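Local coordinates for thymidylate synthase 1 (Bacillus subtilis, PDB 1BKP), which probably catalyses the reductive methylation of dUMP to dTMP, with 5,10-methylenetetrahydrofolate as methyl donor and reductant, as a homodimer, at residues L72-L77 with H105-Q110; I202-G207 with L244-E249. All coordinates share one frame; numbering follows the deposited sequence.

Interaction 1 (L72-L77 with H105-Q110); sequences LWIWQL and HAYGFQ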
loop_
_atom_site.group_PDB
_atom_site.type_symbol
_atom_site.label_atom_id
_atom_site.label_comp_id
_atom_site.label_asym_id
_atom_site.label_seq_id
_atom_site.Cartn_x
_atom_site.Cartn_y
_atom_site.Cartn_z
ATOM N N LEU A 72 -7.697 9.533 -17.943
ATOM C CA LEU A 72 -8.317 10.878 -17.921
ATOM C C LEU A 72 -9.738 10.881 -17.349
ATOM O O LEU A 72 -10.119 11.775 -16.611
ATOM C CB LEU A 72 -8.337 11.490 -19.335
ATOM C CG LEU A 72 -6.928 11.675 -19.953
ATOM C CD1 LEU A 72 -7.048 12.050 -21.519
ATOM C CD2 LEU A 72 -6.242 12.828 -19.172
ATOM N N TRP A 73 -10.482 9.824 -17.638
ATOM C CA TRP A 73 -11.858 9.675 -17.187
ATOM C C TRP A 73 -11.797 9.625 -15.622
ATOM O O TRP A 73 -12.642 10.200 -14.928
ATOM C CB TRP A 73 -12.392 8.318 -17.712
ATOM C CG TRP A 73 -13.746 7.924 -17.248
ATOM C CD1 TRP A 73 -14.882 8.656 -17.334
ATOM C CD2 TRP A 73 -14.123 6.677 -16.630
ATOM N NE1 TRP A 73 -15.960 7.954 -16.808
ATOM C CE2 TRP A 73 -15.517 6.727 -16.398
ATOM C CE3 TRP A 73 -13.428 5.529 -16.273
ATOM C CZ2 TRP A 73 -16.210 5.674 -15.826
ATOM C CZ3 TRP A 73 -14.136 4.456 -15.688
ATOM C CH2 TRP A 73 -15.477 4.535 -15.481
ATOM N N ILE A 74 -10.932 8.768 -15.071
ATOM C CA ILE A 74 -10.824 8.671 -13.610
ATOM C C ILE A 74 -10.201 9.925 -12.892
ATOM O O ILE A 74 -10.796 10.482 -11.895
ATOM C CB ILE A 74 -9.952 7.432 -13.223
ATOM C CG1 ILE A 74 -10.602 6.092 -13.760
ATOM C CG2 ILE A 74 -9.815 7.291 -11.645
ATOM C CD1 ILE A 74 -9.443 4.930 -13.794
ATOM N N TRP A 75 -9.039 10.351 -13.364
ATOM C CA TRP A 75 -8.272 11.409 -12.690
ATOM C C TRP A 75 -8.523 12.856 -13.111
ATOM O O TRP A 75 -8.422 13.737 -12.265
ATOM C CB TRP A 75 -6.772 11.163 -12.887
ATOM C CG TRP A 75 -6.233 10.041 -11.975
ATOM C CD1 TRP A 75 -6.380 8.658 -12.109
ATOM C CD2 TRP A 75 -5.554 10.266 -10.736
ATOM N NE1 TRP A 75 -5.819 8.032 -11.003
ATOM C CE2 TRP A 75 -5.296 8.985 -10.153
ATOM C CE3 TRP A 75 -5.121 11.425 -10.073
ATOM C CZ2 TRP A 75 -4.618 8.842 -8.933
ATOM C CZ3 TRP A 75 -4.427 11.275 -8.831
ATOM C CH2 TRP A 75 -4.189 10.001 -8.291
ATOM N N GLN A 76 -8.931 13.078 -14.358
ATOM C CA GLN A 76 -9.134 14.424 -14.874
ATOM C C GLN A 76 -10.605 14.786 -14.875
ATOM O O GLN A 76 -10.991 15.773 -14.245
ATOM C CB GLN A 76 -8.568 14.569 -16.293
ATOM C CG GLN A 76 -8.503 16.012 -16.695
ATOM C CD GLN A 76 -8.266 16.114 -18.166
ATOM O OE1 GLN A 76 -9.066 15.633 -18.924
ATOM N NE2 GLN A 76 -7.091 16.644 -18.578
ATOM N N LEU A 77 -11.463 13.963 -15.497
ATOM C CA LEU A 77 -12.890 14.260 -15.483
ATOM C C LEU A 77 -13.430 13.844 -14.114
ATOM O O LEU A 77 -14.510 14.313 -13.670
ATOM C CB LEU A 77 -13.623 13.449 -16.581
ATOM C CG LEU A 77 -13.016 13.483 -18.021
ATOM C CD1 LEU A 77 -14.049 12.837 -19.052
ATOM C CD2 LEU A 77 -12.602 14.786 -18.444
ATOM N N HIS A 105 -20.187 4.624 -6.516
ATOM C CA HIS A 105 -19.297 5.601 -5.897
ATOM C C HIS A 105 -17.845 5.156 -5.924
ATOM O O HIS A 105 -17.233 5.131 -4.912
ATOM C CB HIS A 105 -19.796 5.793 -4.455
ATOM C CG HIS A 105 -21.060 6.577 -4.369
ATOM N ND1 HIS A 105 -21.501 7.137 -3.192
ATOM C CD2 HIS A 105 -21.957 6.940 -5.322
ATOM C CE1 HIS A 105 -22.625 7.810 -3.412
ATOM N NE2 HIS A 105 -22.921 7.709 -4.702
ATOM N N ALA A 106 -17.386 4.654 -7.065
ATOM C CA ALA A 106 -16.038 4.141 -7.257
ATOM C C ALA A 106 -15.219 5.015 -8.161
ATOM O O ALA A 106 -15.712 5.908 -8.921
ATOM C CB ALA A 106 -16.157 2.821 -7.858
ATOM N N TYR A 107 -13.937 4.737 -8.140
ATOM C CA TYR A 107 -12.976 5.389 -8.960
ATOM C C TYR A 107 -13.069 6.885 -9.044
ATOM O O TYR A 107 -12.769 7.576 -8.070
ATOM C CB TYR A 107 -12.942 4.718 -10.365
ATOM C CG TYR A 107 -12.308 3.346 -10.425
ATOM C CD1 TYR A 107 -10.920 3.205 -10.606
ATOM C CD2 TYR A 107 -13.073 2.177 -10.358
ATOM C CE1 TYR A 107 -10.303 1.940 -10.733
ATOM C CE2 TYR A 107 -12.439 0.912 -10.494
ATOM C CZ TYR A 107 -11.074 0.816 -10.680
ATOM O OH TYR A 107 -10.447 -0.416 -10.822
ATOM N N GLY A 108 -13.366 7.396 -10.244
ATOM C CA GLY A 108 -13.494 8.819 -10.409
ATOM C C GLY A 108 -14.366 9.514 -9.398
ATOM O O GLY A 108 -14.066 10.602 -9.022
ATOM N N PHE A 109 -15.426 8.872 -8.931
ATOM C CA PHE A 109 -16.326 9.453 -7.931
ATOM C C PHE A 109 -15.533 9.777 -6.645
ATOM O O PHE A 109 -15.667 10.877 -6.082
ATOM C CB PHE A 109 -17.432 8.469 -7.592
ATOM C CG PHE A 109 -18.419 9.026 -6.604
ATOM C CD1 PHE A 109 -19.491 9.824 -7.057
ATOM C CD2 PHE A 109 -18.236 8.837 -5.239
ATOM C CE1 PHE A 109 -20.356 10.421 -6.104
ATOM C CE2 PHE A 109 -19.074 9.442 -4.301
ATOM C CZ PHE A 109 -20.137 10.237 -4.729
ATOM N N GLN A 110 -14.611 8.896 -6.232
ATOM C CA GLN A 110 -13.862 9.140 -5.022
ATOM C C GLN A 110 -12.901 10.320 -5.206
ATOM O O GLN A 110 -12.636 11.059 -4.267
ATOM C CB GLN A 110 -13.098 7.880 -4.619
ATOM C CG GLN A 110 -14.084 6.759 -4.030
ATOM C CD GLN A 110 -14.888 7.284 -2.853
ATOM O OE1 GLN A 110 -14.347 8.052 -2.029
ATOM N NE2 GLN A 110 -16.146 6.906 -2.735
#
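I74 meets Y107 and G108 where the end of helix 64-75 comes up against the start of helix 108-112. The two backbones are close: the CA atoms of I74 and G108 lie 4.2 Å apart. The carbonyl O of I74 makes a CA-H...O contact with G108 CA at 3.5 Å, bent to 132° at the hydrogen. G108 has no side chain to hold the backbones apart; a CB here would point toward helix 64-75 and come close to the carbonyl oxygens of W73 and I74.

The two branches of I74 divide the work. CG2, anti to the backbone N, lies over the G108 backbone, 3.8 Å from its N. The other branch, with CG1 anti to the carbonyl carbon (chi1 -61°), carries CD1 to within 3.9 Å of Y107 CD1, meeting the ring obliquely. No hydrogen bond joins the segments.

Further out, the turn before helix 108-112 is braced by Q110, whose NE2 donates almost straight (174°) to H105 O at 3.0 Å and also bonds E151. F109 CZ sits over the centre of the H105 ring. W93 meets Y107 edge-to-face, and the tyrosine side chain lies about 5 Å from that of the catalytic C160, which places this packing beside the active site. L111 of helix 108-112 also touches I74, while L72 and W75 face helix 188-206.

Interaction 2 (I202-G207 with L244-E249); sequences IAQVTG and LWINPE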
loop_
_atom_site.group_PDB
_atom_site.type_symbol
_atom_site.label_atom_id
_atom_site.label_comp_id
_atom_site.label_asym_id
_atom_site.label_seq_id
_atom_site.Cartn_x
_atom_site.Cartn_y
_atom_site.Cartn_z
ATOM N N ILE A 202 1.689 14.969 -14.077
ATOM C CA ILE A 202 1.678 15.731 -12.820
ATOM C C ILE A 202 3.017 16.414 -12.614
ATOM O O ILE A 202 3.063 17.547 -12.209
ATOM C CB ILE A 202 1.132 14.909 -11.505
ATOM C CG1 ILE A 202 -0.419 14.738 -11.593
ATOM C CG2 ILE A 202 1.538 15.745 -10.186
ATOM C CD1 ILE A 202 -1.023 13.810 -10.601
ATOM N N ALA A 203 4.099 15.753 -12.947
ATOM C CA ALA A 203 5.401 16.378 -12.792
ATOM C C ALA A 203 5.497 17.642 -13.721
ATOM O O ALA A 203 6.056 18.698 -13.309
ATOM C CB ALA A 203 6.474 15.363 -13.192
ATOM N N GLN A 204 4.873 17.543 -14.934
ATOM C CA GLN A 204 4.958 18.620 -15.883
ATOM C C GLN A 204 4.243 19.847 -15.349
ATOM O O GLN A 204 4.797 20.918 -15.425
ATOM C CB GLN A 204 4.401 18.199 -17.256
ATOM C CG GLN A 204 4.260 19.426 -18.240
ATOM C CD GLN A 204 4.038 18.971 -19.668
ATOM O OE1 GLN A 204 4.765 18.116 -20.146
ATOM N NE2 GLN A 204 3.019 19.548 -20.369
ATOM N N VAL A 205 3.079 19.674 -14.728
ATOM C CA VAL A 205 2.310 20.793 -14.251
ATOM C C VAL A 205 2.657 21.362 -12.845
ATOM O O VAL A 205 2.117 22.405 -12.436
ATOM C CB VAL A 205 0.847 20.525 -14.376
ATOM C CG1 VAL A 205 0.515 20.284 -15.828
ATOM C CG2 VAL A 205 0.389 19.353 -13.479
ATOM N N THR A 206 3.514 20.650 -12.099
ATOM C CA THR A 206 3.911 21.086 -10.789
ATOM C C THR A 206 5.367 21.552 -10.856
ATOM O O THR A 206 5.938 21.997 -9.867
ATOM C CB THR A 206 3.740 20.015 -9.768
ATOM O OG1 THR A 206 4.484 18.820 -10.142
ATOM C CG2 THR A 206 2.253 19.741 -9.569
ATOM N N GLY A 207 5.975 21.367 -11.993
ATOM C CA GLY A 207 7.327 21.807 -12.190
ATOM C C GLY A 207 8.454 20.968 -11.662
ATOM O O GLY A 207 9.505 21.528 -11.260
ATOM N N LEU A 244 7.796 8.760 -25.441
ATOM C CA LEU A 244 6.467 9.300 -25.225
ATOM C C LEU A 244 6.515 10.869 -25.283
ATOM O O LEU A 244 7.061 11.537 -24.421
ATOM C CB LEU A 244 5.923 8.810 -23.862
ATOM C CG LEU A 244 4.669 9.520 -23.432
ATOM C CD1 LEU A 244 3.524 9.241 -24.391
ATOM C CD2 LEU A 244 4.329 9.074 -21.967
ATOM N N TRP A 245 5.974 11.428 -26.347
ATOM C CA TRP A 245 5.887 12.872 -26.520
ATOM C C TRP A 245 4.630 13.315 -25.736
ATOM O O TRP A 245 3.580 12.767 -25.909
ATOM C CB TRP A 245 5.628 13.214 -28.025
ATOM C CG TRP A 245 5.361 14.678 -28.217
ATOM C CD1 TRP A 245 6.293 15.661 -28.261
ATOM C CD2 TRP A 245 4.076 15.324 -28.404
ATOM N NE1 TRP A 245 5.683 16.888 -28.460
ATOM C CE2 TRP A 245 4.327 16.700 -28.565
ATOM C CE3 TRP A 245 2.763 14.865 -28.470
ATOM C CZ2 TRP A 245 3.323 17.619 -28.788
ATOM C CZ3 TRP A 245 1.762 15.759 -28.670
ATOM C CH2 TRP A 245 2.042 17.138 -28.840
ATOM N N ILE A 246 4.752 14.338 -24.913
ATOM C CA ILE A 246 3.595 14.879 -24.204
ATOM C C ILE A 246 3.651 16.384 -24.545
ATOM O O ILE A 246 4.721 17.018 -24.437
ATOM C CB ILE A 246 3.730 14.730 -22.703
ATOM C CG1 ILE A 246 3.595 13.245 -22.330
ATOM C CG2 ILE A 246 2.524 15.494 -22.003
ATOM C CD1 ILE A 246 3.868 13.112 -20.876
ATOM N N ASN A 247 2.521 16.983 -24.916
ATOM C CA ASN A 247 2.530 18.370 -25.383
ATOM C C ASN A 247 3.177 19.310 -24.301
ATOM O O ASN A 247 2.593 19.534 -23.250
ATOM C CB ASN A 247 1.102 18.716 -25.693
ATOM C CG ASN A 247 0.900 20.120 -26.288
ATOM O OD1 ASN A 247 1.799 20.951 -26.287
ATOM N ND2 ASN A 247 -0.365 20.429 -26.612
ATOM N N PRO A 248 4.378 19.881 -24.590
ATOM C CA PRO A 248 5.123 20.793 -23.696
ATOM C C PRO A 248 4.333 22.048 -23.372
ATOM O O PRO A 248 4.674 22.743 -22.443
ATOM C CB PRO A 248 6.336 21.203 -24.526
ATOM C CG PRO A 248 6.368 20.272 -25.634
ATOM C CD PRO A 248 4.920 19.978 -25.938
ATOM N N GLU A 249 3.326 22.399 -24.170
ATOM C CA GLU A 249 2.511 23.600 -23.928
ATOM C C GLU A 249 1.425 23.537 -22.858
ATOM O O GLU A 249 0.787 24.574 -22.560
ATOM C CB GLU A 249 1.916 24.050 -25.266
ATOM C CG GLU A 249 3.031 24.643 -26.155
ATOM C CD GLU A 249 2.689 24.826 -27.638
ATOM O OE1 GLU A 249 1.552 25.176 -27.988
ATOM O OE2 GLU A 249 3.623 24.644 -28.450
HETATM O O HOH W 1 6.381 17.673 -22.416
#
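Q204 reaches from helix 188-206 to the backbone just beyond strand 243-246, and its side chain carries the whole of the direct contact. CB already points toward the strand, and CG continues outward, anti to the backbone N (chi1 170°). The chain stays extended beyond CG, which delivers CD to within 3.9 Å of N247 O and sets the amide between the helix and the chain beyond the strand.

At the tip the two amide atoms take different partners. NE2 donates to N247 O at 2.9 Å with an N-H...O angle of 156°; the acceptor lies near the plane of the glutamine amide, whereas the donor is tilted 28° from the carbonyl plane of N247. The same NE2 also bonds V250 O, a little farther along the chain. OE1 rests 3.9 Å from I246 CG2. A water lies 2.8 Å from Q204 OE1 and 2.7 Å from I246 O, close enough to link the two, though it has more acceptors nearby than protons to give.

The receiving loop has its own supports. N247 OD1 accepts from E249 N at 3.0 Å, an Asx turn, and N247 ND2 bonds D260. F256 touches both Q204 and I246.

With an alanine here in place of Q204 the amide is gone, and N247 O and V250 O would probably lose their donor from the helix, with a gap left beside I246. Because the glutamine is met mainly by main-chain carbonyls, directly or through water, this surface link probably depends largely on the path of the backbone after the strand, which the N247 Asx turn helps to set.

The contacts come in series along the chain: interaction 1 closes before interaction 2 opens. Their centres lie 21 Å apart and their nearest atoms about 5 Å, without touching. Helix 188-206 connects them: its C-terminal part carries segment 202-207, while its earlier residues Y195, L198 and M201 pack against helix 64-75 of interaction 1. The 253-256 region also serves both, since carbonyls of F253 and F256 accept from Q76, and these phenylalanines touch I202 and Q204, respectively. Interaction 1 is buried and apolar near the catalytic cysteine; interaction 2 is polar, at the surface and away from the annotated sites, tying the chain at the end of strand 243-246, paired antiparallel with 261-264, to helix 188-206.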